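PDB 4H7N: aldehyde dehydrogenase from Anabaena variabilis, which probably oxidises aldehydes to carboxylic acids with NAD+ as the electron acceptor, as many members of the aldehyde dehydrogenase family do. Local coordinates for residues S94-C99 with I148-L152; L247-S252 with Q285-K289; Q294-P298 with L340-C346; E326-V330 with H356-V360. All blocks are in the same frame, centred on the assembly; numbering follows the deposited sequence.

Contact 1. Residues S94-C99 with I148-L152; sequences SIDRWC and IPALL
A buried helix-helix contact joins 94-99, a piece of the long helix 82-106, to 148-152, most of the short helix 147-153, mainly through apolar side chains and with no hydrogen bond across. Both have regular helical backbone angles, and the short axes run in roughly the same sense, 37° apart (signed crossing angle -37°) and 9.8 Å at closest approach. The register pairs I95 with I148 (CA to CA 6.6 Å), W98 with P149 (6.2 Å) and C99 with L152 (7.3 Å). Helix 147-153 lies in the connection from strand 118-134 to its parallel neighbour 156-161 in the eight-stranded sheet, and helix 82-106 packs on it. W98, chi1 m and chi2 117°, is the centrepiece; its side chain is about 12 Å from that of E232, the predicted active-site residue. P149 sits over one face of the indole in a CH-pi contact, P149 CB being 3.8 Å from the centroid of the six-membered ring of W98. W98 CB touches I148 CG2 at 3.8 Å and L152 CD1 at 3.5 Å. L152 (m, t) also brings CD1 to 4.2 Å from C99 SG, while I148 (m, m) places CD1 4.0 Å from I95 CG1. I53 of helix 48-64 touches both C99 and L152.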
loop_
_atom_site.group_PDB
_atom_site.type_symbol
_atom_site.label_atom_id
_atom_site.label_comp_id
_atom_site.label_asym_id
_atom_site.label_seq_id
_atom_site.Cartn_x
_atom_site.Cartn_y
_atom_site.Cartn_z
ATOM N N SER A 94 12.347 -12.538 17.035
ATOM C CA SER A 94 11.944 -11.931 15.781
ATOM C C SER A 94 13.140 -11.818 14.783
ATOM O O SER A 94 12.977 -12.010 13.578
ATOM C CB SER A 94 11.238 -10.606 16.091
ATOM O OG SER A 94 11.214 -9.812 14.955
ATOM N N ILE A 95 14.354 -11.584 15.276
ATOM C CA ILE A 95 15.487 -11.552 14.409
ATOM C C ILE A 95 15.653 -12.937 13.769
ATOM O O ILE A 95 15.861 -13.064 12.541
ATOM C CB ILE A 95 16.769 -11.224 15.210
ATOM C CG1 ILE A 95 16.768 -9.753 15.709
ATOM C CG2 ILE A 95 18.002 -11.482 14.352
ATOM C CD1 ILE A 95 18.013 -9.431 16.548
ATOM N N ASP A 96 15.566 -13.990 14.599
ATOM C CA ASP A 96 15.639 -15.360 14.094
ATOM C C ASP A 96 14.566 -15.671 13.051
ATOM O O ASP A 96 14.864 -16.249 11.983
ATOM C CB ASP A 96 15.568 -16.390 15.236
ATOM C CG ASP A 96 16.860 -16.422 16.084
ATOM O OD1 ASP A 96 17.852 -15.704 15.716
ATOM O OD2 ASP A 96 16.904 -17.192 17.091
ATOM N N ARG A 97 13.330 -15.354 13.384
ATOM C CA ARG A 97 12.198 -15.652 12.523
ATOM C C ARG A 97 12.292 -14.990 11.142
ATOM O O ARG A 97 12.102 -15.637 10.101
ATOM C CB ARG A 97 10.911 -15.224 13.207
ATOM C CG ARG A 97 9.674 -15.690 12.454
ATOM C CD ARG A 97 8.376 -15.335 13.171
ATOM N NE ARG A 97 8.409 -14.049 13.865
ATOM C CZ ARG A 97 8.141 -12.854 13.328
ATOM N NH1 ARG A 97 8.205 -11.780 14.116
ATOM N NH2 ARG A 97 7.833 -12.714 12.019
ATOM N N TRP A 98 12.566 -13.701 11.121
ATOM C CA TRP A 98 12.780 -13.016 9.853
ATOM C C TRP A 98 14.008 -13.516 9.091
ATOM O O TRP A 98 13.975 -13.594 7.883
ATOM C CB TRP A 98 12.875 -11.492 10.064
ATOM C CG TRP A 98 11.552 -10.881 10.325
ATOM C CD1 TRP A 98 11.133 -10.226 11.457
ATOM C CD2 TRP A 98 10.429 -10.889 9.425
ATOM N NE1 TRP A 98 9.813 -9.840 11.299
ATOM C CE2 TRP A 98 9.375 -10.207 10.058
ATOM C CE3 TRP A 98 10.238 -11.370 8.135
ATOM C CZ2 TRP A 98 8.128 -10.032 9.463
ATOM C CZ3 TRP A 98 9.005 -11.191 7.538
ATOM C CH2 TRP A 98 7.964 -10.533 8.220
ATOM N N CYS A 99 15.102 -13.838 9.785
ATOM C CA CYS A 99 16.245 -14.446 9.096
ATOM C C CYS A 99 15.855 -15.751 8.380
ATOM O O CYS A 99 16.352 -16.083 7.268
ATOM C CB CYS A 99 17.392 -14.716 10.073
ATOM S SG CYS A 99 18.321 -13.225 10.505
ATOM N N ILE A 148 13.586 -4.738 11.309
ATOM C CA ILE A 148 14.287 -5.999 11.032
ATOM C C ILE A 148 13.939 -6.542 9.642
ATOM O O ILE A 148 14.828 -6.843 8.907
ATOM C CB ILE A 148 14.044 -7.062 12.123
ATOM C CG1 ILE A 148 14.652 -6.624 13.458
ATOM C CG2 ILE A 148 14.547 -8.433 11.647
ATOM C CD1 ILE A 148 16.158 -6.464 13.456
ATOM N N PRO A 149 12.644 -6.694 9.290
ATOM C CA PRO A 149 12.405 -7.176 7.922
ATOM C C PRO A 149 12.871 -6.196 6.856
ATOM O O PRO A 149 13.390 -6.602 5.819
ATOM C CB PRO A 149 10.871 -7.397 7.876
ATOM C CG PRO A 149 10.290 -6.709 9.092
ATOM C CD PRO A 149 11.416 -6.655 10.092
ATOM N N ALA A 150 12.757 -4.900 7.106
ATOM C CA ALA A 150 13.268 -3.955 6.131
ATOM C C ALA A 150 14.782 -4.129 5.908
ATOM O O ALA A 150 15.244 -4.084 4.766
ATOM C CB ALA A 150 12.969 -2.550 6.568
ATOM N N LEU A 151 15.556 -4.344 6.992
ATOM C CA LEU A 151 16.971 -4.550 6.826
ATOM C C LEU A 151 17.258 -5.799 6.008
ATOM O O LEU A 151 18.125 -5.767 5.156
ATOM C CB LEU A 151 17.714 -4.671 8.170
ATOM C CG LEU A 151 17.832 -3.326 8.903
ATOM C CD1 LEU A 151 18.226 -3.574 10.350
ATOM C CD2 LEU A 151 18.872 -2.433 8.280
ATOM N N LEU A 152 16.548 -6.879 6.268
ATOM C CA LEU A 152 16.787 -8.118 5.560
ATOM C C LEU A 152 16.416 -8.023 4.095
ATOM O O LEU A 152 16.975 -8.732 3.249
ATOM C CB LEU A 152 16.058 -9.267 6.259
ATOM C CG LEU A 152 16.765 -9.661 7.575
ATOM C CD1 LEU A 152 15.900 -10.498 8.512
ATOM C CD2 LEU A 152 18.066 -10.405 7.314
#

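Contact 2. Residues L247-S252 with Q285-K289; sequences LELATS and QLIAK
In the alpha/beta part built on the seven-stranded sheet, which corresponds to the family's catalytic domain, helix 247-259 follows strand 237-241 and helix 279-292 follows strand 269-275, neighbours in one parallel run of that sheet. The start of the first helix crosses the second at -50°, with 9.5 Å between the short axes at closest approach; T251 and L286 are the nearest CA pair at 5.4 Å, and S252 lies opposite K289 at 7.3 Å. Both backbones are regular helix, and three residues, T251, K289 and Q285, supply most of the buried surface.

T251 points toward the other helix. Its chi1 of 55° (p) lets OG1 donate to its own helix, to L247 O at 2.8 Å, and still accept from K289 NZ, also at 2.8 Å. L286 (t, p) brings CD1 to 3.6 Å from T251 O. K289 reaches across almost fully extended (m, t, t, t), and its ammonium ends among oxygens: K289 NZ forms a salt bridge with E248 OE2 at 2.7 Å. With E248 chi1 t and chi2 p, its carboxylate end comes nearer to the lysine. Q285, one turn earlier and likewise extended (t, t), accepts from the same lysine, K289 NZ to Q285 OE1 being 3.1 Å. S252, chi1 m, is hydrogen-bonded to D473 of the second subunit, and its OG accepts from K289 NZ at 2.7 Å.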
loop_
_atom_site.group_PDB
_atom_site.type_symbol
_atom_site.label_atom_id
_atom_site.label_comp_id
_atom_site.label_asym_id
_atom_site.label_seq_id
_atom_site.Cartn_x
_atom_site.Cartn_y
_atom_site.Cartn_z
ATOM N N LEU A 247 -16.077 -18.993 31.653
ATOM C CA LEU A 247 -15.836 -17.720 32.358
ATOM C C LEU A 247 -14.507 -17.655 33.084
ATOM O O LEU A 247 -13.978 -16.564 33.303
ATOM C CB LEU A 247 -16.946 -17.429 33.364
ATOM C CG LEU A 247 -18.332 -17.262 32.729
ATOM C CD1 LEU A 247 -19.356 -17.034 33.841
ATOM C CD2 LEU A 247 -18.337 -16.137 31.712
ATOM N N GLU A 248 -14.017 -18.817 33.531
ATOM C CA GLU A 248 -12.739 -18.898 34.197
ATOM C C GLU A 248 -11.597 -18.487 33.259
ATOM O O GLU A 248 -10.725 -17.694 33.639
ATOM C CB GLU A 248 -12.544 -20.330 34.740
ATOM C CG GLU A 248 -11.181 -20.573 35.336
ATOM C CD GLU A 248 -10.933 -19.732 36.577
ATOM O OE1 GLU A 248 -11.838 -19.632 37.438
ATOM O OE2 GLU A 248 -9.827 -19.191 36.700
ATOM N N LEU A 249 -11.601 -19.028 32.029
ATOM C CA LEU A 249 -10.636 -18.652 31.042
ATOM C C LEU A 249 -10.907 -17.227 30.562
ATOM O O LEU A 249 -9.984 -16.431 30.379
ATOM C CB LEU A 249 -10.688 -19.618 29.833
ATOM C CG LEU A 249 -10.222 -21.057 30.173
ATOM C CD1 LEU A 249 -10.337 -21.957 28.924
ATOM C CD2 LEU A 249 -8.802 -21.135 30.759
ATOM N N ALA A 250 -12.168 -16.890 30.359
ATOM C CA ALA A 250 -12.483 -15.554 29.812
ATOM C C ALA A 250 -12.021 -14.440 30.765
ATOM O O ALA A 250 -11.502 -13.405 30.328
ATOM C CB ALA A 250 -13.970 -15.424 29.529
ATOM N N THR A 251 -12.220 -14.643 32.076
ATOM C CA THR A 251 -11.834 -13.603 33.025
ATOM C C THR A 251 -10.307 -13.520 33.124
ATOM O O THR A 251 -9.775 -12.415 33.192
ATOM C CB THR A 251 -12.489 -13.760 34.412
ATOM O OG1 THR A 251 -12.205 -15.063 34.920
ATOM C CG2 THR A 251 -13.987 -13.527 34.344
ATOM N N SER A 252 -9.585 -14.641 33.123
ATOM C CA SER A 252 -8.126 -14.544 33.128
ATOM C C SER A 252 -7.603 -13.900 31.809
ATOM O O SER A 252 -6.679 -13.090 31.828
ATOM C CB SER A 252 -7.455 -15.917 33.341
ATOM O OG SER A 252 -7.749 -16.499 34.614
ATOM N N GLN A 285 -15.953 -12.225 39.229
ATOM C CA GLN A 285 -14.743 -13.017 39.068
ATOM C C GLN A 285 -13.579 -12.114 38.575
ATOM O O GLN A 285 -12.431 -12.210 39.049
ATOM C CB GLN A 285 -14.994 -14.262 38.223
ATOM C CG GLN A 285 -13.785 -15.164 38.271
ATOM C CD GLN A 285 -13.859 -16.401 37.397
ATOM O OE1 GLN A 285 -12.877 -17.132 37.330
ATOM N NE2 GLN A 285 -14.984 -16.636 36.724
ATOM N N LEU A 286 -13.882 -11.207 37.648
ATOM C CA LEU A 286 -12.875 -10.270 37.145
ATOM C C LEU A 286 -12.268 -9.424 38.255
ATOM O O LEU A 286 -11.013 -9.223 38.324
ATOM C CB LEU A 286 -13.478 -9.372 36.034
ATOM C CG LEU A 286 -12.469 -8.624 35.169
ATOM C CD1 LEU A 286 -11.568 -9.578 34.359
ATOM C CD2 LEU A 286 -13.179 -7.669 34.212
ATOM N N ILE A 287 -13.142 -8.901 39.104
ATOM C CA ILE A 287 -12.645 -8.102 40.233
ATOM C C ILE A 287 -11.663 -8.895 41.089
ATOM O O ILE A 287 -10.587 -8.385 41.444
ATOM C CB ILE A 287 -13.768 -7.542 41.089
ATOM C CG1 ILE A 287 -14.516 -6.461 40.310
ATOM C CG2 ILE A 287 -13.203 -6.897 42.361
ATOM C CD1 ILE A 287 -15.899 -6.202 40.886
ATOM N N ALA A 288 -12.029 -10.123 41.441
ATOM C CA ALA A 288 -11.195 -10.909 42.379
ATOM C C ALA A 288 -9.795 -11.110 41.784
ATOM O O ALA A 288 -8.766 -10.950 42.477
ATOM C CB ALA A 288 -11.840 -12.249 42.680
ATOM N N LYS A 289 -9.744 -11.423 40.479
ATOM C CA LYS A 289 -8.464 -11.608 39.811
ATOM C C LYS A 289 -7.682 -10.304 39.668
ATOM O O LYS A 289 -6.462 -10.280 39.823
ATOM C CB LYS A 289 -8.650 -12.324 38.427
ATOM C CG LYS A 289 -9.219 -13.726 38.573
ATOM C CD LYS A 289 -9.582 -14.352 37.234
ATOM C CE LYS A 289 -9.820 -15.851 37.413
ATOM N NZ LYS A 289 -10.058 -16.520 36.098
#

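Contact 3. Residues Q294-P298 with L340-C346; sequences QLAYP and LGGGWWC
L340 opens a tight hairpin whose two short strands, 338-340 and 343-345, are joined by a type I' turn from L340 to G343, closed by L340 N to G343 O at 2.9 Å and G343 N to L340 O at 3.0 Å. Against it lies 294-298, an irregular segment with an inverse gamma turn centred on A296 and a cis peptide before P298. L340 (m, t) faces this segment: its CB sits over the Y297 ring, 4.0 Å from the centroid and 15° off the normal, and L340 CD1 meets L295 CD1 at 4.1 Å. G341 and G342 follow with positive phi, as type I' turns require. A side chain on G341 would crowd the Y297 ring, while one on G343 would run into W345 NE1. W345 (chi1 m, chi2 81°) directs its indole between the hairpin and 295-297, with W345 NE1 donating to L340 O at 3.0 Å. Y297, with chi1 t, turns its ring edge toward the indole face in an offset edge-to-face pair, centroids 5.6 Å apart and planes at 62°; Y297 CB also lies over the six-membered ring of W345. L295 CD1 reaches W345 CB at 4.1 Å, and A296 O lies 3.4 Å from W345 CH2. The cluster thus joins the hairpin to the loop between helices 279-292 and 311-326, and W344 NE1 bonds to E311 of the latter helix.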
loop_
_atom_site.group_PDB
_atom_site.type_symbol
_atom_site.label_atom_id
_atom_site.label_comp_id
_atom_site.label_asym_id
_atom_site.label_seq_id
_atom_site.Cartn_x
_atom_site.Cartn_y
_atom_site.Cartn_z
ATOM N N GLN A 294 -0.382 -6.682 41.784
ATOM C CA GLN A 294 0.346 -5.672 42.547
ATOM C C GLN A 294 1.120 -4.691 41.662
ATOM O O GLN A 294 1.628 -5.060 40.597
ATOM C CB GLN A 294 1.324 -6.362 43.513
ATOM C CG GLN A 294 0.614 -7.286 44.488
ATOM C CD GLN A 294 -0.304 -6.504 45.425
ATOM O OE1 GLN A 294 0.104 -5.499 45.999
ATOM N NE2 GLN A 294 -1.558 -6.946 45.556
ATOM N N LEU A 295 1.180 -3.442 42.118
ATOM C CA LEU A 295 2.039 -2.439 41.504
ATOM C C LEU A 295 3.489 -2.819 41.767
ATOM O O LEU A 295 3.800 -3.438 42.761
ATOM C CB LEU A 295 1.787 -1.053 42.095
ATOM C CG LEU A 295 0.379 -0.524 41.925
ATOM C CD1 LEU A 295 0.334 0.898 42.444
ATOM C CD2 LEU A 295 0.016 -0.590 40.451
ATOM N N ALA A 296 4.365 -2.439 40.848
ATOM C CA ALA A 296 5.789 -2.681 40.948
ATOM C C ALA A 296 6.379 -1.517 41.738
ATOM O O ALA A 296 7.230 -0.790 41.280
ATOM C CB ALA A 296 6.406 -2.786 39.566
ATOM N N TYR A 297 5.900 -1.392 42.968
ATOM C CA TYR A 297 6.204 -0.294 43.824
ATOM C C TYR A 297 6.257 -0.857 45.245
ATOM O O TYR A 297 5.372 -1.601 45.631
ATOM C CB TYR A 297 5.094 0.742 43.735
ATOM C CG TYR A 297 5.423 1.910 44.599
ATOM C CD1 TYR A 297 6.384 2.819 44.200
ATOM C CD2 TYR A 297 4.841 2.061 45.867
ATOM C CE1 TYR A 297 6.744 3.882 45.004
ATOM C CE2 TYR A 297 5.198 3.126 46.689
ATOM C CZ TYR A 297 6.155 4.028 46.249
ATOM O OH TYR A 297 6.526 5.095 47.019
ATOM N N PRO A 298 7.261 -0.480 46.029
ATOM C CA PRO A 298 8.319 0.511 45.782
ATOM C C PRO A 298 9.434 0.050 44.891
ATOM O O PRO A 298 10.089 0.878 44.344
ATOM C CB PRO A 298 8.881 0.784 47.199
ATOM C CG PRO A 298 8.528 -0.435 47.984
ATOM C CD PRO A 298 7.190 -0.862 47.464
ATOM N N LEU A 340 3.254 8.150 43.246
ATOM C CA LEU A 340 3.956 7.381 44.255
ATOM C C LEU A 340 5.439 7.356 43.889
ATOM O O LEU A 340 5.829 6.973 42.749
ATOM C CB LEU A 340 3.419 5.968 44.351
ATOM C CG LEU A 340 1.932 5.775 44.681
ATOM C CD1 LEU A 340 1.561 4.356 44.299
ATOM C CD2 LEU A 340 1.648 6.053 46.163
ATOM N N GLY A 341 6.264 7.814 44.831
ATOM C CA GLY A 341 7.713 7.939 44.620
ATOM C C GLY A 341 8.072 8.852 43.468
ATOM O O GLY A 341 9.172 8.766 42.910
ATOM N N GLY A 342 7.163 9.753 43.121
ATOM C CA GLY A 342 7.380 10.682 42.027
ATOM C C GLY A 342 6.849 10.205 40.686
ATOM O O GLY A 342 6.821 10.971 39.719
ATOM N N GLY A 343 6.460 8.940 40.600
ATOM C CA GLY A 343 5.864 8.373 39.383
ATOM C C GLY A 343 4.344 8.374 39.398
ATOM O O GLY A 343 3.745 8.539 40.442
ATOM N N TRP A 344 3.725 8.184 38.237
ATOM C CA TRP A 344 2.271 8.063 38.146
ATOM C C TRP A 344 1.906 6.587 37.981
ATOM O O TRP A 344 2.535 5.856 37.209
ATOM C CB TRP A 344 1.712 8.821 36.930
ATOM C CG TRP A 344 1.715 10.317 37.050
ATOM C CD1 TRP A 344 2.451 11.195 36.307
ATOM C CD2 TRP A 344 0.933 11.110 37.954
ATOM N NE1 TRP A 344 2.190 12.477 36.703
ATOM C CE2 TRP A 344 1.263 12.461 37.711
ATOM C CE3 TRP A 344 -0.011 10.806 38.953
ATOM C CZ2 TRP A 344 0.681 13.522 38.420
ATOM C CZ3 TRP A 344 -0.582 11.839 39.667
ATOM C CH2 TRP A 344 -0.234 13.198 39.395
ATOM N N TRP A 345 0.831 6.205 38.648
ATOM C CA TRP A 345 0.364 4.839 38.730
ATOM C C TRP A 345 -1.160 4.757 38.682
ATOM O O TRP A 345 -1.869 5.695 39.073
ATOM C CB TRP A 345 0.832 4.200 40.037
ATOM C CG TRP A 345 2.282 4.323 40.282
ATOM C CD1 TRP A 345 2.937 5.403 40.789
ATOM C CD2 TRP A 345 3.270 3.319 40.063
ATOM N NE1 TRP A 345 4.285 5.147 40.881
ATOM C CE2 TRP A 345 4.516 3.871 40.451
ATOM C CE3 TRP A 345 3.227 2.004 39.593
ATOM C CZ2 TRP A 345 5.693 3.168 40.371
ATOM C CZ3 TRP A 345 4.408 1.294 39.535
ATOM C CH2 TRP A 345 5.630 1.887 39.917
ATOM N N CYS A 346 -1.645 3.637 38.163
ATOM C CA CYS A 346 -3.066 3.280 38.217
ATOM C C CYS A 346 -3.156 1.775 38.357
ATOM O O CYS A 346 -2.517 1.016 37.602
ATOM C CB CYS A 346 -3.807 3.696 36.946
ATOM S SG CYS A 346 -5.630 3.539 37.100
#

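Contact 4. Residues E326-V330 with H356-V360; sequences EKGAV and HSMKV
M358, a selenomethionine, lays its terminal methyl along the backbone of 327-329, where helix 311-326 gives way to strand 330-333. Extended beyond CB (m, t, t), it brings M358 CE to 3.5 Å from K327 O, 3.7 Å from A329 N and 4.1 Å from A329 CB; K327 and M358 are the closest CA pair, at 7.0 Å. The path it packs against is a Schellman motif: K327 is the first residue to leave helical angles, G328 takes the positive phi of the C-prime position (115°, with psi -2°), and the backbone amides of A329 and G328 bond back to A324 O and V325 O. A side chain at G328 would collide with the preceding carbonyl, so glycine suits this helix ending. K327, chi1 m and otherwise extended, points toward 356-360, itself without regular structure, and K327 NZ donates to S357 O at 2.9 Å; the same ammonium forms a salt bridge to D323, one turn back on the helix. S357 OG is hydrogen-bonded to N355. The contact lies at the surface where helix 311-326 ends, beside edge strand 330-333 and its antiparallel neighbour 349-352, with 356-360 leading on toward strand 369-375.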
loop_
_atom_site.group_PDB
_atom_site.type_symbol
_atom_site.label_atom_id
_atom_site.label_comp_id
_atom_site.label_asym_id
_atom_site.label_seq_id
_atom_site.Cartn_x
_atom_site.Cartn_y
_atom_site.Cartn_z
ATOM N N GLU A 326 -18.459 10.979 36.542
ATOM C CA GLU A 326 -19.453 12.020 36.306
ATOM C C GLU A 326 -20.706 11.481 35.589
ATOM O O GLU A 326 -21.789 11.954 35.831
ATOM C CB GLU A 326 -18.825 13.181 35.514
ATOM C CG GLU A 326 -19.803 14.167 34.864
ATOM C CD GLU A 326 -20.484 15.089 35.858
ATOM O OE1 GLU A 326 -20.267 14.913 37.087
ATOM O OE2 GLU A 326 -21.242 15.999 35.418
ATOM N N LYS A 327 -20.552 10.503 34.696
ATOM C CA LYS A 327 -21.670 10.029 33.890
ATOM C C LYS A 327 -22.349 8.793 34.475
ATOM O O LYS A 327 -23.194 8.183 33.817
ATOM C CB LYS A 327 -21.183 9.780 32.454
ATOM C CG LYS A 327 -20.951 11.088 31.722
ATOM C CD LYS A 327 -20.336 10.900 30.358
ATOM C CE LYS A 327 -20.288 12.254 29.644
ATOM N NZ LYS A 327 -19.332 12.109 28.505
ATOM N N GLY A 328 -21.957 8.406 35.687
ATOM C CA GLY A 328 -22.673 7.384 36.428
ATOM C C GLY A 328 -21.884 6.114 36.673
ATOM O O GLY A 328 -22.398 5.223 37.318
ATOM N N ALA A 329 -20.654 5.997 36.172
ATOM C CA ALA A 329 -19.927 4.706 36.298
ATOM C C ALA A 329 -19.729 4.346 37.779
ATOM O O ALA A 329 -19.684 5.227 38.627
ATOM C CB ALA A 329 -18.595 4.760 35.578
ATOM N N VAL A 330 -19.678 3.042 38.064
ATOM C CA VAL A 330 -19.398 2.494 39.390
ATOM C C VAL A 330 -18.016 1.856 39.350
ATOM O O VAL A 330 -17.776 1.007 38.519
ATOM C CB VAL A 330 -20.433 1.397 39.751
ATOM C CG1 VAL A 330 -20.066 0.683 41.048
ATOM C CG2 VAL A 330 -21.842 2.012 39.866
ATOM N N HIS A 356 -21.671 4.096 26.006
ATOM C CA HIS A 356 -20.893 4.707 24.952
ATOM C C HIS A 356 -21.038 6.243 24.944
ATOM O O HIS A 356 -20.482 6.894 24.058
ATOM C CB HIS A 356 -21.270 4.084 23.598
ATOM C CG HIS A 356 -20.679 2.725 23.361
ATOM N ND1 HIS A 356 -20.413 2.249 22.097
ATOM C CD2 HIS A 356 -20.281 1.750 24.214
ATOM C CE1 HIS A 356 -19.882 1.037 22.176
ATOM N NE2 HIS A 356 -19.774 0.712 23.452
ATOM N N SER A 357 -21.710 6.844 25.941
ATOM C CA SER A 357 -21.594 8.310 26.098
ATOM C C SER A 357 -20.260 8.689 26.758
ATOM O O SER A 357 -19.882 9.850 26.757
ATOM C CB SER A 357 -22.731 8.892 26.939
ATOM O OG SER A 357 -22.560 8.566 28.311
HETATM N N MSE A 358 -19.539 7.715 27.314
HETATM C CA MSE A 358 -18.320 8.008 28.080
HETATM C C MSE A 358 -17.052 7.850 27.244
HETATM O O MSE A 358 -16.931 6.938 26.386
HETATM C CB MSE A 358 -18.215 7.053 29.302
HETATM C CG MSE A 358 -19.416 7.041 30.206
HETATM SE SE MSE A 358 -19.325 5.471 31.414
HETATM C CE MSE A 358 -20.894 5.985 32.461
ATOM N N LYS A 359 -16.054 8.686 27.529
ATOM C CA LYS A 359 -14.775 8.618 26.841
ATOM C C LYS A 359 -14.106 7.293 26.977
ATOM O O LYS A 359 -13.463 6.810 26.044
ATOM C CB LYS A 359 -13.818 9.633 27.427
ATOM C CG LYS A 359 -14.186 11.072 27.120
ATOM C CD LYS A 359 -13.243 11.955 27.920
ATOM C CE LYS A 359 -13.720 13.383 28.016
ATOM N NZ LYS A 359 -13.061 14.165 26.948
ATOM N N VAL A 360 -14.217 6.709 28.162
ATOM C CA VAL A 360 -13.541 5.441 28.426
ATOM C C VAL A 360 -14.034 4.298 27.510
ATOM O O VAL A 360 -13.376 3.280 27.374
ATOM C CB VAL A 360 -13.666 5.084 29.933
ATOM C CG1 VAL A 360 -15.025 4.476 30.239
ATOM C CG2 VAL A 360 -12.540 4.165 30.361
#

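Overall arrangement
Along the chain contact 1 comes first, then contact 2, while contacts 3 and 4 interleave, 326-330 falling between the two segments of contact 3. Contact 1 stands apart, its centre 36 to 43 Å from the others and across the chain's centre from contact 4. Contacts 2, 3 and 4 form a looser group, centres 23 to 26 Å apart and nearest atoms about 7 to 10 Å apart, without touching. Helix 279-292 carries part of contact 2 and leads into contact 3. Contact 1 thus belongs to the part built round the eight-stranded sheet, whereas contacts 2 and 4 lie by the seven-stranded sheet and contact 3 on a small hairpin inserted between its strands 330-333 and 349-352.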